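Local coordinates for protein DJ-1 homolog D (PDB 4OGG) that belongs to the DJ-1/PfpI family, on the glutaminase-I-like fold, and carries two copies of the family domain in tandem in each chain, at residues 13-18 / 207-212; 37-42 / 66-71; 47-52 / 255-260; 62-67 / 240-245; 349-354 / 365-370. All blocks are in the same frame, centred on the assembly; numbering follows the deposited sequence.

Contact 1: residues 13-18 / 207-212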
# COMPACT_ATOMS: atom_id res chain seq x y z
N MET C 13 4.14 -4.59 17.09
CA MET C 13 3.89 -3.78 18.27
C MET C 13 3.69 -2.40 17.63
O MET C 13 4.14 -2.17 16.50
CB MET C 13 5.13 -3.77 19.18
CG MET C 13 6.40 -3.28 18.52
SD MET C 13 7.85 -3.52 19.56
CE MET C 13 9.13 -3.58 18.34
N GLU C 14 3.01 -1.48 18.31
CA GLU C 14 2.77 -0.16 17.73
C GLU C 14 4.08 0.62 17.64
O GLU C 14 4.78 0.78 18.64
CB GLU C 14 1.72 0.60 18.55
CG GLU C 14 0.75 1.42 17.71
CD GLU C 14 1.35 2.69 17.14
OE1 GLU C 14 0.79 3.23 16.17
OE2 GLU C 14 2.38 3.17 17.67
N ASP C 15 4.41 1.09 16.44
CA ASP C 15 5.65 1.81 16.19
C ASP C 15 5.98 2.95 17.16
O ASP C 15 7.10 3.03 17.67
CB ASP C 15 5.67 2.33 14.74
CG ASP C 15 7.08 2.49 14.19
OD1 ASP C 15 8.04 2.05 14.86
OD2 ASP C 15 7.23 3.04 13.08
N TYR C 16 5.03 3.84 17.41
CA TYR C 16 5.29 4.94 18.34
C TYR C 16 5.51 4.42 19.76
O TYR C 16 6.37 4.91 20.49
CB TYR C 16 4.12 5.92 18.40
CG TYR C 16 4.04 6.95 17.29
CD1 TYR C 16 5.15 7.27 16.51
CD2 TYR C 16 2.85 7.66 17.08
CE1 TYR C 16 5.08 8.28 15.54
CE2 TYR C 16 2.78 8.66 16.13
CZ TYR C 16 3.89 8.97 15.37
OH TYR C 16 3.80 9.98 14.44
N GLU C 17 4.71 3.43 20.15
CA GLU C 17 4.75 2.89 21.49
C GLU C 17 6.04 2.19 21.89
O GLU C 17 6.29 1.95 23.07
CB GLU C 17 3.52 2.02 21.71
CG GLU C 17 2.28 2.89 21.87
CD GLU C 17 0.98 2.19 21.56
OE1 GLU C 17 0.82 1.01 21.94
OE2 GLU C 17 0.10 2.82 20.94
N VAL C 18 6.87 1.85 20.91
CA VAL C 18 8.16 1.25 21.25
C VAL C 18 9.25 2.30 21.08
O VAL C 18 10.11 2.47 21.96
CB VAL C 18 8.49 0.01 20.36
CG1 VAL C 18 8.42 0.36 18.88
CG2 VAL C 18 9.90 -0.51 20.72
N GLU C 207 9.24 13.47 8.71
CA GLU C 207 9.44 12.08 9.12
C GLU C 207 8.68 11.74 10.40
O GLU C 207 8.75 12.46 11.40
CB GLU C 207 10.94 11.78 9.28
CG GLU C 207 11.36 10.38 8.81
CD GLU C 207 11.01 9.27 9.80
OE1 GLU C 207 10.90 8.10 9.37
OE2 GLU C 207 10.86 9.57 11.00
N ASP C 208 7.95 10.63 10.33
CA ASP C 208 7.11 10.09 11.40
C ASP C 208 7.75 10.10 12.80
O ASP C 208 7.16 10.61 13.75
CB ASP C 208 6.71 8.66 10.99
CG ASP C 208 5.91 7.93 12.05
OD1 ASP C 208 4.66 8.03 12.05
OD2 ASP C 208 6.56 7.23 12.87
N TYR C 209 8.94 9.52 12.93
CA TYR C 209 9.62 9.49 14.22
C TYR C 209 10.16 10.86 14.62
O TYR C 209 10.08 11.26 15.78
CB TYR C 209 10.84 8.57 14.20
CG TYR C 209 10.61 7.08 14.24
CD1 TYR C 209 9.49 6.51 14.84
CD2 TYR C 209 11.61 6.22 13.78
CE1 TYR C 209 9.37 5.12 14.98
CE2 TYR C 209 11.51 4.86 13.91
CZ TYR C 209 10.40 4.31 14.51
OH TYR C 209 10.35 2.94 14.63
N GLU C 210 10.74 11.55 13.65
CA GLU C 210 11.39 12.84 13.89
C GLU C 210 10.52 13.95 14.43
O GLU C 210 11.03 14.92 15.00
CB GLU C 210 12.15 13.25 12.64
CG GLU C 210 13.14 12.17 12.27
CD GLU C 210 13.84 12.40 10.95
OE1 GLU C 210 14.49 11.45 10.47
OE2 GLU C 210 13.75 13.53 10.42
N VAL C 211 9.21 13.84 14.25
CA VAL C 211 8.33 14.85 14.81
C VAL C 211 7.81 14.33 16.16
O VAL C 211 7.92 15.01 17.18
CB VAL C 211 7.12 15.18 13.89
CG1 VAL C 211 6.35 13.92 13.54
CG2 VAL C 211 6.20 16.19 14.59
N LYS C 212 7.29 13.11 16.16
CA LYS C 212 6.71 12.54 17.37
C LYS C 212 7.65 12.29 18.54
O LYS C 212 7.33 12.63 19.68
CB LYS C 212 5.98 11.23 17.04
CG LYS C 212 4.89 10.86 18.06
CD LYS C 212 3.66 11.76 17.88
CE LYS C 212 2.47 11.26 18.70
NZ LYS C 212 1.24 12.07 18.46

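Contact 2: residues 37-42 / 66-71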
# COMPACT_ATOMS: atom_id res chain seq x y z
N PRO C 37 10.65 -12.47 22.31
CA PRO C 37 10.84 -13.92 22.43
C PRO C 37 11.19 -14.56 21.09
O PRO C 37 10.63 -14.21 20.05
CB PRO C 37 9.50 -14.40 22.98
CG PRO C 37 8.52 -13.36 22.49
CD PRO C 37 9.29 -12.07 22.72
N GLY C 38 12.14 -15.49 21.12
CA GLY C 38 12.53 -16.18 19.90
C GLY C 38 13.47 -15.40 19.00
O GLY C 38 13.84 -15.88 17.93
N LYS C 39 13.86 -14.19 19.41
CA LYS C 39 14.75 -13.38 18.60
C LYS C 39 15.97 -12.94 19.41
O LYS C 39 15.93 -12.91 20.64
CB LYS C 39 14.02 -12.15 18.06
CG LYS C 39 12.86 -12.51 17.15
CD LYS C 39 12.33 -11.32 16.36
CE LYS C 39 11.24 -11.78 15.39
NZ LYS C 39 10.80 -10.71 14.45
N LYS C 40 17.04 -12.60 18.70
CA LYS C 40 18.28 -12.18 19.34
C LYS C 40 18.62 -10.75 18.99
O LYS C 40 18.04 -10.16 18.07
CB LYS C 40 19.43 -13.09 18.89
CG LYS C 40 19.14 -14.58 19.00
CD LYS C 40 20.35 -15.41 18.60
CE LYS C 40 20.82 -15.08 17.19
NZ LYS C 40 21.98 -15.93 16.78
N ALA C 41 19.57 -10.17 19.73
CA ALA C 41 20.00 -8.81 19.48
C ALA C 41 20.43 -8.71 18.02
O ALA C 41 21.12 -9.59 17.50
CB ALA C 41 21.17 -8.44 20.39
N GLY C 42 20.01 -7.64 17.36
CA GLY C 42 20.34 -7.46 15.96
C GLY C 42 19.18 -7.83 15.06
O GLY C 42 19.10 -7.36 13.93
N PHE C 66 11.80 -2.42 13.47
CA PHE C 66 12.52 -2.10 14.70
C PHE C 66 13.63 -3.11 15.00
O PHE C 66 13.37 -4.30 15.09
CB PHE C 66 11.56 -2.06 15.89
CG PHE C 66 12.18 -1.50 17.14
CD1 PHE C 66 12.21 -0.13 17.36
CD2 PHE C 66 12.78 -2.34 18.06
CE1 PHE C 66 12.84 0.40 18.49
CE2 PHE C 66 13.41 -1.83 19.19
CZ PHE C 66 13.44 -0.45 19.41
N THR C 67 14.85 -2.61 15.17
CA THR C 67 15.99 -3.48 15.46
C THR C 67 16.21 -3.65 16.96
O THR C 67 16.43 -2.68 17.68
CB THR C 67 17.28 -2.93 14.82
OG1 THR C 67 17.07 -2.71 13.42
CG2 THR C 67 18.43 -3.91 15.01
N LEU C 68 16.16 -4.90 17.41
CA LEU C 68 16.36 -5.24 18.82
C LEU C 68 17.84 -5.11 19.18
O LEU C 68 18.70 -5.34 18.34
CB LEU C 68 15.90 -6.67 19.07
CG LEU C 68 14.46 -6.98 18.64
CD1 LEU C 68 14.23 -8.48 18.68
CD2 LEU C 68 13.47 -6.24 19.55
N ASN C 69 18.12 -4.74 20.43
CA ASN C 69 19.51 -4.61 20.87
C ASN C 69 19.86 -5.59 21.99
O ASN C 69 20.96 -5.54 22.54
CB ASN C 69 19.82 -3.17 21.31
CG ASN C 69 19.10 -2.76 22.59
OD1 ASN C 69 18.41 -3.56 23.23
ND2 ASN C 69 19.26 -1.51 22.98
N ALA C 70 18.93 -6.49 22.31
CA ALA C 70 19.16 -7.48 23.35
C ALA C 70 18.52 -8.82 23.00
O ALA C 70 17.64 -8.90 22.14
CB ALA C 70 18.63 -6.97 24.68
N THR C 71 18.96 -9.87 23.68
CA THR C 71 18.46 -11.22 23.44
C THR C 71 17.56 -11.71 24.57
O THR C 71 18.02 -11.92 25.70
CB THR C 71 19.65 -12.19 23.26
OG1 THR C 71 20.52 -11.69 22.23
CG2 THR C 71 19.15 -13.58 22.86
O HOH W 1 15.34 -10.56 21.84

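Contact 3: residues 47-52 / 255-260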
# COMPACT_ATOMS: atom_id res chain seq x y z
N THR C 47 6.68 -3.33 12.65
CA THR C 47 5.84 -2.59 13.58
C THR C 47 4.55 -2.19 12.87
O THR C 47 4.47 -2.23 11.65
CB THR C 47 6.52 -1.31 14.10
OG1 THR C 47 6.75 -0.41 13.01
CG2 THR C 47 7.86 -1.64 14.76
N ALA C 48 3.55 -1.80 13.65
CA ALA C 48 2.27 -1.38 13.10
C ALA C 48 2.05 0.10 13.36
O ALA C 48 2.44 0.62 14.40
CB ALA C 48 1.14 -2.18 13.72
N VAL C 49 1.44 0.77 12.39
CA VAL C 49 1.10 2.18 12.52
C VAL C 49 -0.40 2.15 12.76
O VAL C 49 -1.16 1.74 11.88
CB VAL C 49 1.38 2.98 11.22
CG1 VAL C 49 0.78 4.38 11.33
CG2 VAL C 49 2.87 3.07 10.97
N HIS C 50 -0.83 2.54 13.96
CA HIS C 50 -2.25 2.57 14.28
C HIS C 50 -2.68 4.01 14.36
O HIS C 50 -2.37 4.73 15.32
CB HIS C 50 -2.52 1.83 15.59
CG HIS C 50 -2.45 0.34 15.46
ND1 HIS C 50 -2.61 -0.52 16.53
CD2 HIS C 50 -2.29 -0.45 14.37
CE1 HIS C 50 -2.55 -1.77 16.10
NE2 HIS C 50 -2.35 -1.75 14.79
N ASP C 51 -3.39 4.44 13.32
CA ASP C 51 -3.84 5.82 13.21
C ASP C 51 -5.34 5.93 13.42
O ASP C 51 -6.10 5.05 13.04
CB ASP C 51 -3.47 6.35 11.82
CG ASP C 51 -3.09 7.82 11.84
OD1 ASP C 51 -2.87 8.39 10.75
OD2 ASP C 51 -3.01 8.39 12.95
N PHE C 52 -5.75 7.04 14.02
CA PHE C 52 -7.16 7.31 14.29
C PHE C 52 -7.67 8.32 13.28
O PHE C 52 -7.86 9.50 13.58
CB PHE C 52 -7.30 7.84 15.72
CG PHE C 52 -6.67 6.96 16.75
CD1 PHE C 52 -7.25 5.74 17.09
CD2 PHE C 52 -5.46 7.31 17.34
CE1 PHE C 52 -6.64 4.89 18.01
CE2 PHE C 52 -4.84 6.47 18.26
CZ PHE C 52 -5.43 5.26 18.60
N PRO C 255 3.45 5.83 4.19
CA PRO C 255 2.73 6.65 5.16
C PRO C 255 2.98 6.32 6.63
O PRO C 255 3.12 5.16 7.01
CB PRO C 255 1.26 6.43 4.78
CG PRO C 255 1.34 6.11 3.32
CD PRO C 255 2.52 5.18 3.26
N GLY C 256 3.02 7.36 7.45
CA GLY C 256 3.20 7.20 8.89
C GLY C 256 1.91 7.67 9.55
O GLY C 256 0.87 7.70 8.89
N HIS C 257 1.97 8.03 10.83
CA HIS C 257 0.77 8.51 11.53
C HIS C 257 0.53 9.96 11.14
O HIS C 257 1.47 10.70 10.89
CB HIS C 257 0.94 8.49 13.05
CG HIS C 257 1.36 7.18 13.63
ND1 HIS C 257 2.64 6.67 13.49
CD2 HIS C 257 0.71 6.31 14.44
CE1 HIS C 257 2.75 5.56 14.19
NE2 HIS C 257 1.59 5.32 14.78
N THR C 258 -0.73 10.39 11.11
CA THR C 258 -1.00 11.79 10.82
C THR C 258 -0.69 12.51 12.13
O THR C 258 -0.98 12.00 13.22
CB THR C 258 -2.46 12.04 10.41
OG1 THR C 258 -3.34 11.54 11.42
CG2 THR C 258 -2.75 11.34 9.09
N PHE C 259 -0.08 13.69 12.04
CA PHE C 259 0.29 14.45 13.23
C PHE C 259 -0.55 15.71 13.34
O PHE C 259 -0.69 16.46 12.37
CB PHE C 259 1.78 14.79 13.17
CG PHE C 259 2.27 15.55 14.37
CD1 PHE C 259 2.16 16.93 14.43
CD2 PHE C 259 2.84 14.87 15.44
CE1 PHE C 259 2.61 17.63 15.54
CE2 PHE C 259 3.30 15.57 16.55
CZ PHE C 259 3.18 16.95 16.61
N ALA C 260 -1.12 15.93 14.52
CA ALA C 260 -1.97 17.09 14.76
C ALA C 260 -1.23 18.33 15.24
O ALA C 260 -0.46 18.27 16.20
CB ALA C 260 -3.07 16.73 15.75
O HOH W 2 -1.91 9.92 15.49
O HOH W 3 -1.97 6.75 8.76

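Contact 4: residues 62-67 / 240-245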
# COMPACT_ATOMS: atom_id res chain seq x y z
N ARG C 62 2.06 -0.68 7.84
CA ARG C 62 3.34 -1.01 8.45
C ARG C 62 4.19 0.20 8.78
O ARG C 62 4.22 1.18 8.04
CB ARG C 62 4.14 -1.97 7.55
CG ARG C 62 3.65 -3.40 7.59
CD ARG C 62 4.62 -4.37 6.94
NE ARG C 62 5.93 -4.40 7.60
CZ ARG C 62 6.84 -5.35 7.38
NH1 ARG C 62 6.57 -6.33 6.54
NH2 ARG C 62 8.01 -5.31 8.00
N GLY C 63 4.90 0.12 9.90
CA GLY C 63 5.77 1.21 10.32
C GLY C 63 7.22 0.87 10.05
O GLY C 63 7.52 0.03 9.20
N HIS C 64 8.13 1.51 10.77
CA HIS C 64 9.56 1.23 10.59
C HIS C 64 9.86 -0.15 11.16
O HIS C 64 9.25 -0.57 12.14
CB HIS C 64 10.45 2.21 11.37
CG HIS C 64 10.17 3.66 11.11
ND1 HIS C 64 9.08 4.32 11.64
CD2 HIS C 64 10.90 4.60 10.46
CE1 HIS C 64 9.14 5.60 11.33
NE2 HIS C 64 10.24 5.80 10.61
N ASN C 65 10.81 -0.86 10.56
CA ASN C 65 11.18 -2.14 11.13
C ASN C 65 12.00 -1.73 12.36
O ASN C 65 12.77 -0.77 12.29
CB ASN C 65 12.06 -2.95 10.17
CG ASN C 65 11.28 -3.44 8.97
OD1 ASN C 65 10.18 -3.96 9.11
ND2 ASN C 65 11.87 -3.29 7.79
N PHE C 66 11.80 -2.42 13.47
CA PHE C 66 12.52 -2.10 14.70
C PHE C 66 13.63 -3.11 15.00
O PHE C 66 13.37 -4.30 15.09
CB PHE C 66 11.56 -2.06 15.89
CG PHE C 66 12.18 -1.50 17.14
CD1 PHE C 66 12.21 -0.13 17.36
CD2 PHE C 66 12.78 -2.34 18.06
CE1 PHE C 66 12.84 0.40 18.49
CE2 PHE C 66 13.41 -1.83 19.19
CZ PHE C 66 13.44 -0.45 19.41
N THR C 67 14.85 -2.61 15.17
CA THR C 67 15.99 -3.48 15.46
C THR C 67 16.21 -3.65 16.96
O THR C 67 16.43 -2.68 17.68
CB THR C 67 17.28 -2.93 14.82
OG1 THR C 67 17.07 -2.71 13.42
CG2 THR C 67 18.43 -3.91 15.01
N THR C 240 2.49 12.10 7.59
CA THR C 240 3.92 11.96 7.81
C THR C 240 4.49 10.87 6.92
O THR C 240 3.75 10.08 6.33
CB THR C 240 4.25 11.63 9.28
OG1 THR C 240 3.72 10.34 9.62
CG2 THR C 240 3.67 12.69 10.21
N ALA C 241 5.81 10.85 6.82
CA ALA C 241 6.48 9.86 6.00
C ALA C 241 7.36 8.98 6.86
O ALA C 241 8.06 9.47 7.75
CB ALA C 241 7.33 10.54 4.92
N ILE C 242 7.31 7.68 6.62
CA ILE C 242 8.15 6.75 7.34
C ILE C 242 9.32 6.44 6.42
O ILE C 242 9.14 5.89 5.33
CB ILE C 242 7.39 5.44 7.68
CG1 ILE C 242 6.43 5.71 8.84
CG2 ILE C 242 8.38 4.33 8.02
CD1 ILE C 242 5.69 4.49 9.33
N HIS C 243 10.51 6.84 6.84
CA HIS C 243 11.71 6.59 6.05
C HIS C 243 12.48 5.47 6.72
O HIS C 243 12.82 5.55 7.91
CB HIS C 243 12.55 7.86 5.95
CG HIS C 243 11.95 8.90 5.04
ND1 HIS C 243 12.43 10.19 4.96
CD2 HIS C 243 10.93 8.82 4.15
CE1 HIS C 243 11.73 10.86 4.06
NE2 HIS C 243 10.81 10.05 3.56
N ASP C 244 12.74 4.42 5.95
CA ASP C 244 13.43 3.25 6.46
C ASP C 244 14.40 2.70 5.42
O ASP C 244 14.21 2.88 4.22
CB ASP C 244 12.38 2.20 6.81
CG ASP C 244 12.82 1.26 7.90
OD1 ASP C 244 13.93 1.46 8.45
OD2 ASP C 244 12.06 0.32 8.22
N PHE C 245 15.45 2.04 5.88
CA PHE C 245 16.42 1.45 4.97
C PHE C 245 16.10 -0.03 4.86
O PHE C 245 16.20 -0.77 5.84
CB PHE C 245 17.84 1.69 5.47
CG PHE C 245 18.44 2.98 4.98
CD1 PHE C 245 18.91 3.09 3.68
CD2 PHE C 245 18.50 4.09 5.81
CE1 PHE C 245 19.44 4.29 3.21
CE2 PHE C 245 19.02 5.30 5.35
CZ PHE C 245 19.49 5.40 4.05
O HOH W 4 9.71 -0.30 7.17
O HOH W 5 14.71 -0.14 10.57
O HOH W 6 14.55 -2.43 7.47

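Contact 5: residues 349-354 / 365-370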
# COMPACT_ATOMS: atom_id res chain seq x y z
N ASP C 349 28.82 10.01 11.92
CA ASP C 349 29.20 8.62 12.08
C ASP C 349 29.68 8.35 13.51
O ASP C 349 30.67 8.93 13.96
CB ASP C 349 30.31 8.25 11.10
CG ASP C 349 30.80 6.83 11.27
OD1 ASP C 349 29.96 5.90 11.21
OD2 ASP C 349 32.02 6.63 11.45
N PRO C 350 28.97 7.48 14.25
CA PRO C 350 27.78 6.75 13.81
C PRO C 350 26.59 7.65 13.47
O PRO C 350 26.56 8.83 13.84
CB PRO C 350 27.49 5.83 15.00
CG PRO C 350 27.95 6.65 16.16
CD PRO C 350 29.27 7.19 15.66
N ILE C 351 25.62 7.09 12.76
CA ILE C 351 24.45 7.83 12.32
C ILE C 351 23.59 8.38 13.47
O ILE C 351 22.81 9.30 13.26
CB ILE C 351 23.55 6.94 11.42
CG1 ILE C 351 22.49 7.80 10.74
CG2 ILE C 351 22.91 5.84 12.23
CD1 ILE C 351 23.06 8.79 9.75
N ASP C 352 23.76 7.84 14.67
CA ASP C 352 22.98 8.29 15.81
C ASP C 352 23.70 9.36 16.64
O ASP C 352 23.24 9.74 17.72
CB ASP C 352 22.62 7.10 16.71
CG ASP C 352 23.83 6.44 17.33
OD1 ASP C 352 24.83 6.24 16.61
OD2 ASP C 352 23.78 6.12 18.53
N ARG C 353 24.82 9.85 16.12
CA ARG C 353 25.60 10.88 16.80
C ARG C 353 25.04 12.26 16.49
O ARG C 353 24.62 12.54 15.36
CB ARG C 353 27.07 10.79 16.37
CG ARG C 353 27.96 11.88 16.96
CD ARG C 353 29.33 11.91 16.29
NE ARG C 353 30.16 10.76 16.62
CZ ARG C 353 30.62 10.50 17.84
NH1 ARG C 353 30.32 11.31 18.85
NH2 ARG C 353 31.38 9.43 18.06
N CYS C 354 25.02 13.13 17.49
CA CYS C 354 24.54 14.50 17.32
C CYS C 354 25.63 15.47 17.78
O CYS C 354 26.52 15.10 18.54
CB CYS C 354 23.26 14.75 18.11
SG CYS C 354 21.80 13.98 17.37
N ALA C 365 19.71 11.66 11.51
CA ALA C 365 18.57 10.80 11.20
C ALA C 365 17.88 10.38 12.49
O ALA C 365 18.40 10.62 13.58
CB ALA C 365 19.04 9.58 10.43
N TRP C 366 16.73 9.72 12.38
CA TRP C 366 16.01 9.33 13.60
C TRP C 366 16.76 8.46 14.61
O TRP C 366 16.43 8.48 15.79
CB TRP C 366 14.63 8.72 13.29
CG TRP C 366 14.56 7.64 12.25
CD1 TRP C 366 14.13 7.78 10.95
CD2 TRP C 366 14.77 6.23 12.45
NE1 TRP C 366 14.06 6.55 10.34
CE2 TRP C 366 14.45 5.58 11.23
CE3 TRP C 366 15.20 5.46 13.54
CZ2 TRP C 366 14.54 4.20 11.08
CZ3 TRP C 366 15.29 4.08 13.38
CH2 TRP C 366 14.96 3.46 12.16
N PRO C 367 17.76 7.68 14.17
CA PRO C 367 18.46 6.87 15.18
C PRO C 367 19.16 7.74 16.22
O PRO C 367 19.49 7.28 17.31
CB PRO C 367 19.46 6.07 14.35
CG PRO C 367 18.74 5.89 13.04
CD PRO C 367 18.14 7.27 12.81
N GLY C 368 19.39 9.01 15.87
CA GLY C 368 20.07 9.92 16.78
C GLY C 368 19.22 10.72 17.76
O GLY C 368 19.73 11.64 18.40
N HIS C 369 17.95 10.37 17.91
CA HIS C 369 17.08 11.10 18.82
C HIS C 369 17.54 11.18 20.28
O HIS C 369 17.35 12.20 20.94
CB HIS C 369 15.65 10.55 18.75
CG HIS C 369 14.92 10.95 17.50
ND1 HIS C 369 13.89 10.21 16.97
CD2 HIS C 369 15.09 12.01 16.68
CE1 HIS C 369 13.45 10.80 15.87
NE2 HIS C 369 14.16 11.90 15.67
N PRO C 370 18.14 10.10 20.81
CA PRO C 370 18.58 10.17 22.21
C PRO C 370 19.55 11.33 22.44
O PRO C 370 19.36 12.13 23.35
CB PRO C 370 19.23 8.81 22.43
CG PRO C 370 18.39 7.91 21.56
CD PRO C 370 18.27 8.72 20.29

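Contact 1: residues 13-18 / 207-212
Tyr209 donates through its phenol to Asp15, with Tyr209 OH 2.5 Å from Asp15 OD1, a very short distance. The two side chains cross at about a right angle, and OD1 comes in at the edge of the tyrosine ring, near its plane. An aspartate suits this place because its second oxygen, OD2, serves His64 while OD1 takes the phenol.

The aromatic packing centres on Tyr16. With CG anti to the carbonyl carbon (chi1 -81°), its ring passes under Lys212, whose CG stands over the ring centre, 3.5 Å from the centroid, in a CH-pi contact. CB comes close as well, 3.4 Å from Tyr16 CE1, and the bend at chi2 puts CD near Tyr16 CE2. Lysine offers here a long apolar stem, while its NZ forms a salt bridge with Glu174.

Among the charges, Asp208 reaches toward the Tyr16 ring tip to tip, its OD2 3.2 Å from Tyr16 CE1 and its OD1 bonded to His257. Asp15 OD2 and Asp208 OD2 lie 4.2 Å apart, a proximity of like charges probably eased by His64 on Asp15 and His257 on Asp208.

Both helices are capped alike: Glu14 OE2 accepts from Tyr16 N at 2.7 Å, and Glu207 OE2 from Tyr209 N at 2.7 Å. The starts of equivalent helices in the two DJ-1/PfpI family copies thus meet, with the same Glu-Asp-Tyr sequence and the same N-cap, consistent with a pseudo-twofold relation between the copies.

Contact 2: residues 37-42 / 66-71
Ala41 and Ala70 bring the two backbones within 4.2 Å, CA to CA, where the loop 37-42 crosses the loop that follows strand 66-67, the touching parts running 123° apart. Gly42 N donates to Leu68 O at 2.8 Å, the donor standing 44° out of the carbonyl plane. Glycine is called for at 42, since a CB at these backbone angles would be jammed against the carbonyl O of Ala41. One residue earlier the backbone finds a side-chain partner instead: Ala41 N donates to Thr71 OG1 at 3.1 Å in a nearly straight bond. Threonine fits because OG1 is held anti to the carbonyl carbon (chi1 -54°), while its CG2 lies beside CB and CG of Lys40. A water bridges Lys39 O and Ala70 O.

Van der Waals contact makes up the rest. Ala41 CB rests 3.5 Å from Asn69 C, its small size letting the chains approach. Leu68 CD1 crosses the stem of Lys39, 3.7 Å from its CB, and the lysine carries on, extended, to a salt bridge with Asp11. Nearby, Pro37 O accepts from Gln249 of the second subunit.

The hold is thus mixed, one backbone bond, one threonine hydroxyl and a water bridge, around a buried Leu68 at an otherwise largely exposed contact.

Contact 3: residues 47-52 / 255-260
Val49 packs onto the His257 ring in the tight half of the contact: CG1 stands over the ring centre, 3.5 Å from the centroid and on the ring normal, a CH-pi contact. Tyr16 stacks on the opposite face, so the imidazole is held flat between a methyl and a phenol. His50 O comes to the ring edge, 3.6 Å from His257 CD2. A beta-branched valine offers such a methyl, CG1 lying anti to the backbone N (chi1 170°).

The other half is polar and wetter. Asp51 OD1 accepts from Thr258 N at 3.0 Å and from Thr258 OG1 at 3.3 Å, the two donors arriving from opposite faces of the carboxylate plane. Any residue but proline offers the N-H; threonine adds a hydroxyl, which its chi1 sets near the same oxygen. One water links Asp51 OD1 to Gly256 O, 2.7 Å from the carboxylate oxygen, and another joins Asp51 OD2 to Thr258 O, so two waters bridge this side.

Strand 44-51 lies between strands 13-14 and 59-62, and His50 bonds through ND1 to the modified residue at position 118 and through NE2 to Glu60. His257 joins Glu14 and Asp208 before the chain enters strand 259-260, where Phe259 packs on helix 208-221.

Contact 4: residues 62-67 / 240-245
His64 lays its ring across the methyl of Ile242: CG2 stands 3.4 Å from the ring centroid, only 5° off the normal, in a CH-pi contact. Tyr209 stacks on the opposite face, while the ring edge meets His243 O, 3.3 Å from His64 CD2. Isoleucine suits the place through its two branches. CG2, anti to the backbone N, covers the ring, and the other branch carries CD1 to Gly63 CA at 3.4 Å.

Asp244 provides the polar half. Its OD2 accepts from Asn65 N at 2.9 Å in an almost straight bond (174°), the donor lying on the syn side but 30° out of the carboxylate plane. A water 2.6 Å from Asp244 OD2 also reaches Gly63 O. A second joins Asp244 OD1 to Asn65 O, and a third water, 2.8 Å from Asn65 ND2, donates to Phe245 O. Asparagine thus adds an amide donor at the wet margin, while its OD1 takes a weak bond from Arg62.

Both imidazole nitrogens of His64 are spoken for, by Asp15 at the start of helix 15-27 and by Glu207 just ahead of helix 208-221. Strand 237-244 meanwhile pairs with strands 206-207, 252-255 and 259-260, and its Ile242 also touches Val49 of strand 44-51.

Contact 5: residues 349-354 / 365-370
Pro367, which touches Ile351 across the contact, also lays its CD over one face of the Trp366 indole, 3.2 Å above the plane and offset toward the rim. The motif here is a type I beta turn, Pro350 to Arg353, set against the N-terminal end of helix 369-380, whose N-cap position is Gly368. The indole NE1 bonds to His243 O, and the rings of Tyr209 and His64 meet Trp366 edge-to-face. His369 carries Trp366 O over one ring face, again offset toward the rim, while its ND1 bonds to Gln23. In the other segment Asp349 O lies in the guanidinium plane of Arg353 and accepts from Arg353 NE at 3.3 Å, though NE stands out of the carbonyl plane.

The turn is closed by Arg353 N to Pro350 O, and the peptide bond before Pro350 is cis. Ahead of the helix a short 3-10 segment at 366-367 is likewise closed by Gly368 N to Ala365 O.

Apolar groups fill the space between. Ile351 CG1, anti to the backbone N (chi1 -168°), reaches Ala365 CB at 3.9 Å, and CG2 comes to 4.1 Å from Pro367 CB. Asp352 adds its CB, 3.2 Å from Pro367 O, while its carboxylate leads away.

Glycine suits position 368 because the turn comes so near: Asp352 O lies 3.3 Å from Gly368 CA. Cys354, whose N bonds to Glu371 of the same helix, has its CB turned toward the 365-370 segment and brings SG to 3.3 Å from Gly368 O.

From the N terminus the chain meets contact 1 first, opening at 13-18 and closing at 207-212, where the starts of helices 15-27 and 208-221 come together. Contact 2 opens and closes within that loop, joining 37-42 to the end of strand 66-67. Contact 3 opens at strand 44-51 before contact 2 has closed and ends at 255-260, so it crosses both earlier contacts. Contact 4 opens on 62-67, sharing Phe66 and Thr67 with contact 2, crosses contact 1 and lies wholly within contact 3. Contacts 1, 3 and 4 therefore tie the two family domains together reciprocally. Contact 5 follows in series, a local closure within the second domain whose Trp366 reaches back to contacts 1 and 4.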